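Local structure of ribokinase, putative (Burkholderia thailandensis, 3B1N) at residues 163-168 with 181-186; 9-14 with 75-80; 240-245 with 282-287. The protein is a nucleoside kinase of the ribokinase (PfkB) family that probably transfers a phosphate group from ATP to nucleosides. One frame throughout, in Å; residues are numbered along the deposited sequence.

Contact 1: 163-168 with 181-186. With NA (sodium ion), chain H.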
# COMPACT_ATOMS: atom_id res chain seq x y z
N PHE B 163 -5.63 -3.01 -31.98
CA PHE B 163 -5.39 -3.28 -30.55
C PHE B 163 -5.68 -2.06 -29.72
O PHE B 163 -5.48 -0.90 -30.13
CB PHE B 163 -3.95 -3.82 -30.29
CG PHE B 163 -2.85 -2.81 -30.52
CD1 PHE B 163 -2.27 -2.11 -29.46
CD2 PHE B 163 -2.36 -2.58 -31.80
CE1 PHE B 163 -1.24 -1.18 -29.66
CE2 PHE B 163 -1.31 -1.67 -32.03
CZ PHE B 163 -0.73 -0.97 -30.97
N ILE B 164 -6.19 -2.33 -28.51
CA ILE B 164 -6.28 -1.30 -27.47
C ILE B 164 -4.93 -1.17 -26.77
O ILE B 164 -4.34 -2.19 -26.43
CB ILE B 164 -7.32 -1.73 -26.40
CG1 ILE B 164 -8.72 -1.97 -27.01
CG2 ILE B 164 -7.40 -0.62 -25.29
CD1 ILE B 164 -9.79 -2.37 -25.96
N PHE B 165 -4.48 0.05 -26.58
CA PHE B 165 -3.29 0.36 -25.77
C PHE B 165 -3.77 0.87 -24.41
O PHE B 165 -4.48 1.86 -24.32
CB PHE B 165 -2.44 1.39 -26.48
CG PHE B 165 -1.19 1.79 -25.73
CD1 PHE B 165 -0.31 0.84 -25.25
CD2 PHE B 165 -0.90 3.13 -25.57
CE1 PHE B 165 0.87 1.24 -24.57
CE2 PHE B 165 0.23 3.54 -24.87
CZ PHE B 165 1.11 2.58 -24.38
N ASP B 166 -3.36 0.16 -23.34
CA ASP B 166 -3.76 0.40 -22.00
C ASP B 166 -2.44 0.59 -21.16
O ASP B 166 -2.08 -0.42 -20.51
CB ASP B 166 -4.55 -0.92 -21.72
CG ASP B 166 -4.96 -1.14 -20.29
OD1 ASP B 166 -5.14 -0.16 -19.55
OD2 ASP B 166 -5.13 -2.36 -19.93
N PRO B 167 -1.75 1.76 -21.17
CA PRO B 167 -0.46 1.87 -20.47
C PRO B 167 -0.63 1.67 -18.96
O PRO B 167 0.21 0.99 -18.32
CB PRO B 167 0.07 3.25 -20.89
CG PRO B 167 -1.15 4.05 -21.36
CD PRO B 167 -2.09 3.01 -21.91
N GLY B 168 -1.75 2.15 -18.44
CA GLY B 168 -2.17 1.84 -17.06
C GLY B 168 -1.05 2.09 -16.05
O GLY B 168 -0.35 3.08 -16.08
N ARG B 181 4.76 7.60 -29.45
CA ARG B 181 4.87 6.56 -30.49
C ARG B 181 3.83 5.46 -30.30
O ARG B 181 3.16 5.04 -31.26
CB ARG B 181 6.29 6.00 -30.56
CG ARG B 181 6.45 4.74 -31.39
CD ARG B 181 6.22 5.01 -32.87
NE ARG B 181 6.64 3.84 -33.63
CZ ARG B 181 6.54 3.74 -34.95
NH1 ARG B 181 6.05 4.74 -35.67
NH2 ARG B 181 6.92 2.62 -35.54
N SER B 182 3.67 5.01 -29.06
CA SER B 182 2.72 3.92 -28.77
C SER B 182 1.29 4.29 -29.13
O SER B 182 0.55 3.46 -29.68
CB SER B 182 2.85 3.51 -27.30
OG SER B 182 4.14 2.99 -27.06
N ILE B 183 0.91 5.53 -28.83
CA ILE B 183 -0.41 6.06 -29.14
C ILE B 183 -0.59 6.21 -30.65
O ILE B 183 -1.68 5.88 -31.17
CB ILE B 183 -0.63 7.40 -28.43
CG1 ILE B 183 -0.72 7.16 -26.91
CG2 ILE B 183 -1.88 8.10 -28.95
CD1 ILE B 183 -0.52 8.44 -26.07
N GLU B 184 0.45 6.70 -31.36
CA GLU B 184 0.39 6.71 -32.83
C GLU B 184 0.06 5.31 -33.42
O GLU B 184 -0.85 5.16 -34.23
CB GLU B 184 1.70 7.29 -33.44
CG GLU B 184 1.81 8.83 -33.32
CD GLU B 184 3.26 9.33 -33.34
OE1 GLU B 184 3.49 10.56 -33.14
OE2 GLU B 184 4.17 8.48 -33.56
N LEU B 185 0.72 4.28 -32.93
CA LEU B 185 0.51 2.91 -33.39
C LEU B 185 -0.84 2.31 -32.97
O LEU B 185 -1.40 1.48 -33.68
CB LEU B 185 1.62 2.00 -32.86
CG LEU B 185 3.07 2.31 -33.30
CD1 LEU B 185 4.01 1.38 -32.57
CD2 LEU B 185 3.26 2.23 -34.84
N ALA B 186 -1.33 2.70 -31.79
CA ALA B 186 -2.52 2.05 -31.23
C ALA B 186 -3.80 2.33 -32.03
O ALA B 186 -3.97 3.43 -32.55
CB ALA B 186 -2.74 2.53 -29.77
NA NA H . -2.97 5.40 -33.19
O HOH W 1 -3.91 4.94 -35.43

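Contact 2: 9-14 with 75-80. With MZR (5-hydroxy-1-(beta-D-ribofuranosyl)-1H-imidazole-4-carboxamide), chain F.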
# COMPACT_ATOMS: atom_id res chain seq x y z
N ILE B 9 0.58 -11.22 -15.56
CA ILE B 9 -0.15 -12.34 -14.96
C ILE B 9 0.45 -12.46 -13.57
O ILE B 9 1.67 -12.63 -13.45
CB ILE B 9 0.07 -13.67 -15.74
CG1 ILE B 9 -0.31 -13.48 -17.22
CG2 ILE B 9 -0.87 -14.72 -15.11
CD1 ILE B 9 0.04 -14.71 -18.09
N ALA B 10 -0.37 -12.26 -12.54
CA ALA B 10 0.20 -11.99 -11.18
C ALA B 10 -0.68 -12.52 -10.12
O ALA B 10 -1.88 -12.76 -10.32
CB ALA B 10 0.41 -10.44 -11.01
N TYR B 11 -0.08 -12.72 -8.93
CA TYR B 11 -0.86 -12.98 -7.73
C TYR B 11 -0.98 -11.69 -6.94
O TYR B 11 0.01 -11.01 -6.70
CB TYR B 11 -0.11 -14.03 -6.88
CG TYR B 11 -0.09 -15.39 -7.54
CD1 TYR B 11 -1.28 -16.08 -7.77
CD2 TYR B 11 1.09 -15.94 -8.00
CE1 TYR B 11 -1.26 -17.33 -8.37
CE2 TYR B 11 1.13 -17.20 -8.62
CZ TYR B 11 -0.06 -17.89 -8.80
OH TYR B 11 -0.06 -19.13 -9.38
N ASP B 12 -2.22 -11.39 -6.54
CA ASP B 12 -2.54 -10.14 -5.87
C ASP B 12 -2.77 -10.33 -4.38
O ASP B 12 -3.51 -11.25 -4.00
CB ASP B 12 -3.80 -9.50 -6.47
CG ASP B 12 -3.61 -8.99 -7.87
OD1 ASP B 12 -2.48 -8.84 -8.35
OD2 ASP B 12 -4.64 -8.65 -8.46
N ASN B 13 -2.17 -9.47 -3.57
CA ASN B 13 -2.52 -9.39 -2.13
C ASN B 13 -3.15 -8.05 -1.95
O ASN B 13 -2.48 -7.04 -2.09
CB ASN B 13 -1.28 -9.59 -1.26
CG ASN B 13 -0.86 -11.09 -1.23
OD1 ASN B 13 0.10 -11.49 -1.84
ND2 ASN B 13 -1.67 -11.92 -0.55
N ILE B 14 -4.47 -8.08 -1.74
CA ILE B 14 -5.27 -6.85 -1.73
C ILE B 14 -5.66 -6.49 -0.30
O ILE B 14 -6.28 -7.29 0.44
CB ILE B 14 -6.50 -7.03 -2.58
CG1 ILE B 14 -6.07 -7.27 -4.05
CG2 ILE B 14 -7.39 -5.74 -2.50
CD1 ILE B 14 -7.17 -7.90 -4.89
N ALA B 75 3.78 -21.00 -10.42
CA ALA B 75 2.82 -20.89 -11.55
C ALA B 75 1.66 -21.89 -11.49
O ALA B 75 0.59 -21.58 -12.06
CB ALA B 75 3.51 -21.05 -12.86
N GLN B 76 1.84 -23.04 -10.86
CA GLN B 76 0.87 -24.14 -11.08
C GLN B 76 -0.59 -23.81 -10.74
O GLN B 76 -1.47 -24.17 -11.55
CB GLN B 76 1.31 -25.43 -10.35
CG GLN B 76 0.66 -26.72 -10.98
CD GLN B 76 1.11 -26.94 -12.42
OE1 GLN B 76 2.32 -27.04 -12.68
NE2 GLN B 76 0.16 -27.05 -13.35
N PRO B 77 -0.85 -23.12 -9.63
CA PRO B 77 -2.27 -22.81 -9.37
C PRO B 77 -2.91 -21.99 -10.48
O PRO B 77 -4.10 -22.19 -10.79
CB PRO B 77 -2.23 -22.04 -8.04
CG PRO B 77 -1.03 -22.68 -7.34
CD PRO B 77 -0.00 -22.82 -8.45
N TYR B 78 -2.17 -21.07 -11.06
CA TYR B 78 -2.71 -20.26 -12.16
C TYR B 78 -2.88 -21.09 -13.42
O TYR B 78 -3.90 -20.92 -14.09
CB TYR B 78 -1.81 -19.02 -12.43
CG TYR B 78 -2.60 -17.73 -12.64
CD1 TYR B 78 -2.21 -16.53 -12.03
CD2 TYR B 78 -3.65 -17.69 -13.56
CE1 TYR B 78 -2.90 -15.35 -12.25
CE2 TYR B 78 -4.35 -16.51 -13.78
CZ TYR B 78 -3.97 -15.34 -13.12
OH TYR B 78 -4.67 -14.18 -13.36
N LEU B 79 -1.91 -21.97 -13.73
CA LEU B 79 -2.04 -22.84 -14.91
C LEU B 79 -3.27 -23.70 -14.72
O LEU B 79 -4.06 -23.84 -15.70
CB LEU B 79 -0.81 -23.71 -15.12
CG LEU B 79 0.46 -22.89 -15.32
CD1 LEU B 79 1.61 -23.85 -15.45
CD2 LEU B 79 0.40 -21.95 -16.55
N ASP B 80 -3.45 -24.24 -13.50
CA ASP B 80 -4.60 -25.17 -13.28
C ASP B 80 -5.91 -24.41 -13.39
O ASP B 80 -6.89 -24.92 -13.92
CB ASP B 80 -4.43 -25.82 -11.91
CG ASP B 80 -3.29 -26.82 -11.88
OD1 ASP B 80 -2.70 -27.13 -12.94
OD2 ASP B 80 -3.04 -27.30 -10.77
N1 MZR F . 2.53 -3.69 -14.07
O3 MZR F . 0.24 -5.26 -13.77
C4 MZR F . 0.16 -4.48 -12.60
C5 MZR F . 1.09 -3.45 -12.21
C6 MZR F . 2.30 -3.06 -12.93
O6 MZR F . 3.00 -2.18 -12.39
N7 MZR F . 0.58 -3.01 -11.03
C8 MZR F . -0.56 -3.69 -10.76
N9 MZR F . -0.83 -4.62 -11.73
C1' MZR F . -2.00 -5.51 -11.80
C2' MZR F . -2.38 -6.28 -10.55
O2' MZR F . -1.74 -7.54 -10.65
C3' MZR F . -3.92 -6.28 -10.62
O3' MZR F . -4.56 -7.56 -10.71
C4' MZR F . -4.26 -5.43 -11.82
O4' MZR F . -3.11 -4.63 -11.99
C5' MZR F . -5.47 -4.57 -11.56
O5' MZR F . -5.71 -3.83 -12.79

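Contact 3: 240-245 with 282-287. With ADP (adenosine-5'-diphosphate), chain G.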
# COMPACT_ATOMS: atom_id res chain seq x y z
N VAL B 240 -23.33 1.31 -14.05
CA VAL B 240 -24.39 0.43 -13.56
C VAL B 240 -24.30 0.46 -12.04
O VAL B 240 -23.21 0.26 -11.50
CB VAL B 240 -24.23 -1.02 -14.10
CG1 VAL B 240 -25.27 -1.98 -13.55
CG2 VAL B 240 -24.41 -1.00 -15.59
N ARG B 241 -25.42 0.71 -11.37
CA ARG B 241 -25.43 0.67 -9.89
C ARG B 241 -24.94 -0.66 -9.38
O ARG B 241 -25.48 -1.71 -9.73
CB ARG B 241 -26.86 0.96 -9.36
CG ARG B 241 -26.94 1.09 -7.84
CD ARG B 241 -27.97 2.14 -7.44
NE ARG B 241 -27.34 3.15 -6.58
CZ ARG B 241 -26.79 4.29 -7.01
NH1 ARG B 241 -26.23 5.14 -6.14
NH2 ARG B 241 -26.79 4.61 -8.30
N ALA B 242 -23.91 -0.62 -8.53
CA ALA B 242 -23.34 -1.83 -7.96
C ALA B 242 -24.27 -2.41 -6.94
O ALA B 242 -24.83 -1.65 -6.13
CB ALA B 242 -22.01 -1.48 -7.27
N GLU B 243 -24.38 -3.74 -6.92
CA GLU B 243 -25.21 -4.38 -5.88
C GLU B 243 -24.61 -4.11 -4.50
O GLU B 243 -25.38 -3.94 -3.53
CB GLU B 243 -25.40 -5.89 -6.13
CG GLU B 243 -25.94 -6.24 -7.54
CD GLU B 243 -27.44 -6.02 -7.73
OE1 GLU B 243 -27.90 -4.85 -7.68
OE2 GLU B 243 -28.14 -7.03 -7.97
N ARG B 244 -23.28 -4.05 -4.42
CA ARG B 244 -22.56 -3.64 -3.20
C ARG B 244 -21.15 -3.33 -3.70
O ARG B 244 -20.78 -3.76 -4.80
CB ARG B 244 -22.57 -4.74 -2.14
CG ARG B 244 -21.91 -6.03 -2.58
CD ARG B 244 -22.11 -7.25 -1.63
NE ARG B 244 -21.31 -8.38 -2.12
CZ ARG B 244 -20.94 -9.47 -1.43
NH1 ARG B 244 -21.28 -9.65 -0.14
NH2 ARG B 244 -20.19 -10.40 -2.03
N VAL B 245 -20.41 -2.58 -2.91
CA VAL B 245 -19.01 -2.26 -3.20
C VAL B 245 -18.11 -2.96 -2.22
O VAL B 245 -18.01 -2.60 -1.01
CB VAL B 245 -18.73 -0.73 -3.16
CG1 VAL B 245 -17.23 -0.43 -3.37
CG2 VAL B 245 -19.63 0.01 -4.23
N LEU B 282 -20.32 -5.60 -12.01
CA LEU B 282 -20.46 -6.96 -11.47
C LEU B 282 -19.21 -7.36 -10.70
O LEU B 282 -19.26 -8.03 -9.68
CB LEU B 282 -20.71 -7.96 -12.59
CG LEU B 282 -21.95 -7.64 -13.41
CD1 LEU B 282 -22.01 -8.54 -14.62
CD2 LEU B 282 -23.18 -7.90 -12.48
N LYS B 283 -18.06 -6.88 -11.18
CA LYS B 283 -16.79 -7.16 -10.52
C LYS B 283 -16.71 -6.55 -9.13
O LYS B 283 -16.23 -7.22 -8.21
CB LYS B 283 -15.60 -6.70 -11.41
CG LYS B 283 -14.27 -7.32 -10.93
CD LYS B 283 -13.22 -6.35 -10.54
CE LYS B 283 -13.55 -5.71 -9.19
NZ LYS B 283 -13.31 -6.61 -7.98
N ILE B 284 -17.15 -5.32 -8.96
CA ILE B 284 -16.89 -4.59 -7.68
C ILE B 284 -17.66 -5.19 -6.51
O ILE B 284 -17.28 -4.95 -5.34
CB ILE B 284 -17.14 -3.09 -7.86
CG1 ILE B 284 -16.40 -2.28 -6.76
CG2 ILE B 284 -18.67 -2.81 -7.89
CD1 ILE B 284 -16.43 -0.77 -7.06
N ALA B 285 -18.64 -6.03 -6.82
CA ALA B 285 -19.46 -6.68 -5.79
C ALA B 285 -18.77 -7.86 -5.10
O ALA B 285 -19.37 -8.50 -4.21
CB ALA B 285 -20.82 -7.08 -6.36
N HIS B 286 -17.52 -8.17 -5.49
CA HIS B 286 -16.83 -9.32 -4.94
C HIS B 286 -15.36 -8.98 -4.73
O HIS B 286 -14.82 -8.09 -5.39
CB HIS B 286 -16.99 -10.56 -5.84
CG HIS B 286 -18.41 -10.89 -6.13
ND1 HIS B 286 -19.15 -11.74 -5.34
CD2 HIS B 286 -19.25 -10.43 -7.09
CE1 HIS B 286 -20.39 -11.79 -5.81
NE2 HIS B 286 -20.47 -11.02 -6.89
N GLN B 287 -14.72 -9.71 -3.82
CA GLN B 287 -13.35 -9.45 -3.40
C GLN B 287 -12.43 -10.11 -4.38
O GLN B 287 -12.55 -11.33 -4.56
CB GLN B 287 -13.16 -10.13 -2.02
CG GLN B 287 -11.76 -10.03 -1.47
CD GLN B 287 -11.32 -8.62 -1.35
OE1 GLN B 287 -12.11 -7.75 -0.94
NE2 GLN B 287 -10.06 -8.34 -1.71
PB ADP G . -9.64 1.31 -12.90
O1B ADP G . -9.02 2.45 -12.11
O2B ADP G . -8.89 1.11 -14.18
O3B ADP G . -9.94 0.00 -12.24
PA ADP G . -12.30 2.68 -12.82
O1A ADP G . -12.19 2.85 -11.30
O2A ADP G . -12.44 3.90 -13.69
O3A ADP G . -11.08 1.91 -13.45
O5' ADP G . -13.51 1.70 -12.93
C5' ADP G . -13.77 1.17 -14.24
C4' ADP G . -15.26 0.98 -14.52
O4' ADP G . -15.81 0.05 -13.55
C3' ADP G . -16.10 2.27 -14.38
O3' ADP G . -16.04 3.06 -15.58
C2' ADP G . -17.44 1.69 -14.00
O2' ADP G . -18.14 1.26 -15.19
C1' ADP G . -17.11 0.47 -13.18
N9 ADP G . -17.06 0.86 -11.74
C8 ADP G . -15.99 1.27 -10.99
N7 ADP G . -16.40 1.59 -9.72
C5 ADP G . -17.72 1.45 -9.69
C6 ADP G . -18.76 1.65 -8.69
N6 ADP G . -18.38 2.08 -7.46
N1 ADP G . -20.01 1.40 -9.02
C2 ADP G . -20.38 0.97 -10.25
N3 ADP G . -19.47 0.75 -11.21
C4 ADP G . -18.17 0.98 -11.01

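Contact 1: 163-168 with 181-186
With its CG anti to the backbone N (chi1 179°), F165 sends its ring from the strand toward helix 176-185, while F163 holds CG between its N and carbonyl carbon (chi1 68°) and reaches the last turn of the same helix. The contact belongs to the beta-alpha-beta unit made by strand 163-165, this helix and strand 188-192, part of the large Rossmann-like sheet; strand and helix segment run nearly antiparallel, at 153°. The main touch is a CH-pi contact: S182 CB sits over one face of the F165 ring, 3.9 Å from its centroid. P167 CD lies on the opposite face, toward the rim, so the ring is sandwiched. I183 CG1 meets the ring edge. S182 OG is bonded to T178 O, one turn back in its own helix. A186, the first residue off the helix, fits its CB against F165 CB at 3.5 Å, and its CA is 3.5 Å from F163 CZ. At the C-terminal end of the helix three backbone carbonyls bind a sodium ion: I183 O and E184 O each bind at 2.4 Å, joined by R213 O and a water, and A186 O completes the set of five at 2.3 Å.

Contact 2: 9-14 with 75-80
I9 lays its CG2 methyl over one face of the Y78 ring, 3.7 Å from the centroid and 18° off the ring normal, a close CH-pi contact displaced slightly toward the CE1 side. CG2 is anti to the backbone N, which sends it toward helix 76-85. The same ring is met at its edge, in plane, by the carbonyl oxygen of A10, with Y78 CE1 3.4 Å from A10 O. Y11 comes from the strand and passes alongside Y78 in the opposite direction; the two rings are inclined at 46°, with Y11 CE1 3.9 Å from Y78 CD1. At its far end the Y11 hydroxyl sits by the first turn of the helix. There Y78 N gives Y11 OH a weak, bent hydrogen bond of 3.3 Å, while the hydroxyl is also bonded to O of D74, the residue just before 75-80. The hydroxyl of Y78 is in turn held by G47 O and Q290 NE2. I9 and Y11 thus pack this segment onto helix 76-85. One residue beyond Y11, D12 grips the ribose of the bound mizoribine with both carboxylate oxygens: O2' donates to OD1 at 2.7 Å and O3' to OD2 at 2.5 Å. An aspartate on the lid strand, gripping two ribose hydroxyls by paired hydrogen bonds, is the sugar-binding arrangement of the ribokinase family.

Contact 3: 240-245 with 282-287
R244 reaches across to the end of helix 269-284 and puts two N-H groups on one acceptor, the carbonyl oxygen of A285. Its NE lies 2.9 Å from A285 O and makes the better bond, though bent to 141° at the hydrogen; NH2, at 3.0 Å from the same oxygen, makes a weak one. The side chain leaves the backbone with CG between N and the carbonyl carbon (chi1 60°) and then runs extended to NE, which places NE near the oxygen; A285 O lies at the guanidinium edge, near its plane. H286 crosses R244 at about a right angle, ring and guanidinium planes 71° apart, but with NH2 3.7 Å from ND1 this is proximity alone. The backbone oxygen of R244 fares differently: it is buried here and has no hydrogen-bonding partner anywhere in the model, its nearest relief being the CA-H...O contact from A285 CA at 3.4 Å. K283 points its ammonium elsewhere, bonded to D247 O and G288 O and more weakly to H286 O, so it gathers carbonyls of the turns around the helix end. The remaining touch is apolar. I284 sets CG2 against A242 CB at 3.6 Å and CD1 against V245 CG1, and CD1 continues to the adenine of ADP, 3.5 Å from N6. A242 CB borders N1 of the base, and V240 O comes 3.2 Å from its C2. Within this contact, then, the hydrogen bonds are spent on fastening the loop to the helix end, whereas these segments meet the adenine with side-chain carbons of I284 and A242 and with V240 O, without a hydrogen bond. A guanidinium at the carbonyl just past a helix C-terminus would probably be electrostatically favourable.

Overall arrangement
From the N terminus, contact 2 closes first: strand 10-16 of the lid meets helix 76-85 across 60 intervening residues, tying the small sheet to the large domain. Contact 1 follows, a short closure of 12 residues within one beta-alpha-beta unit of the large sheet. Contact 3 comes last and spans 36 residues, mostly helical, fixing the loop after edge strand 233-237 to the end of helix 269-284. The three lie in series, with neither nesting nor crossing. In space contact 1 lies across the chain's centre from the other two, whereas contacts 2 and 3 touch, I14 CG2 packing 3.8 Å from Q287 NE2, which joins the lid strand to the residues that follow helix 269-284.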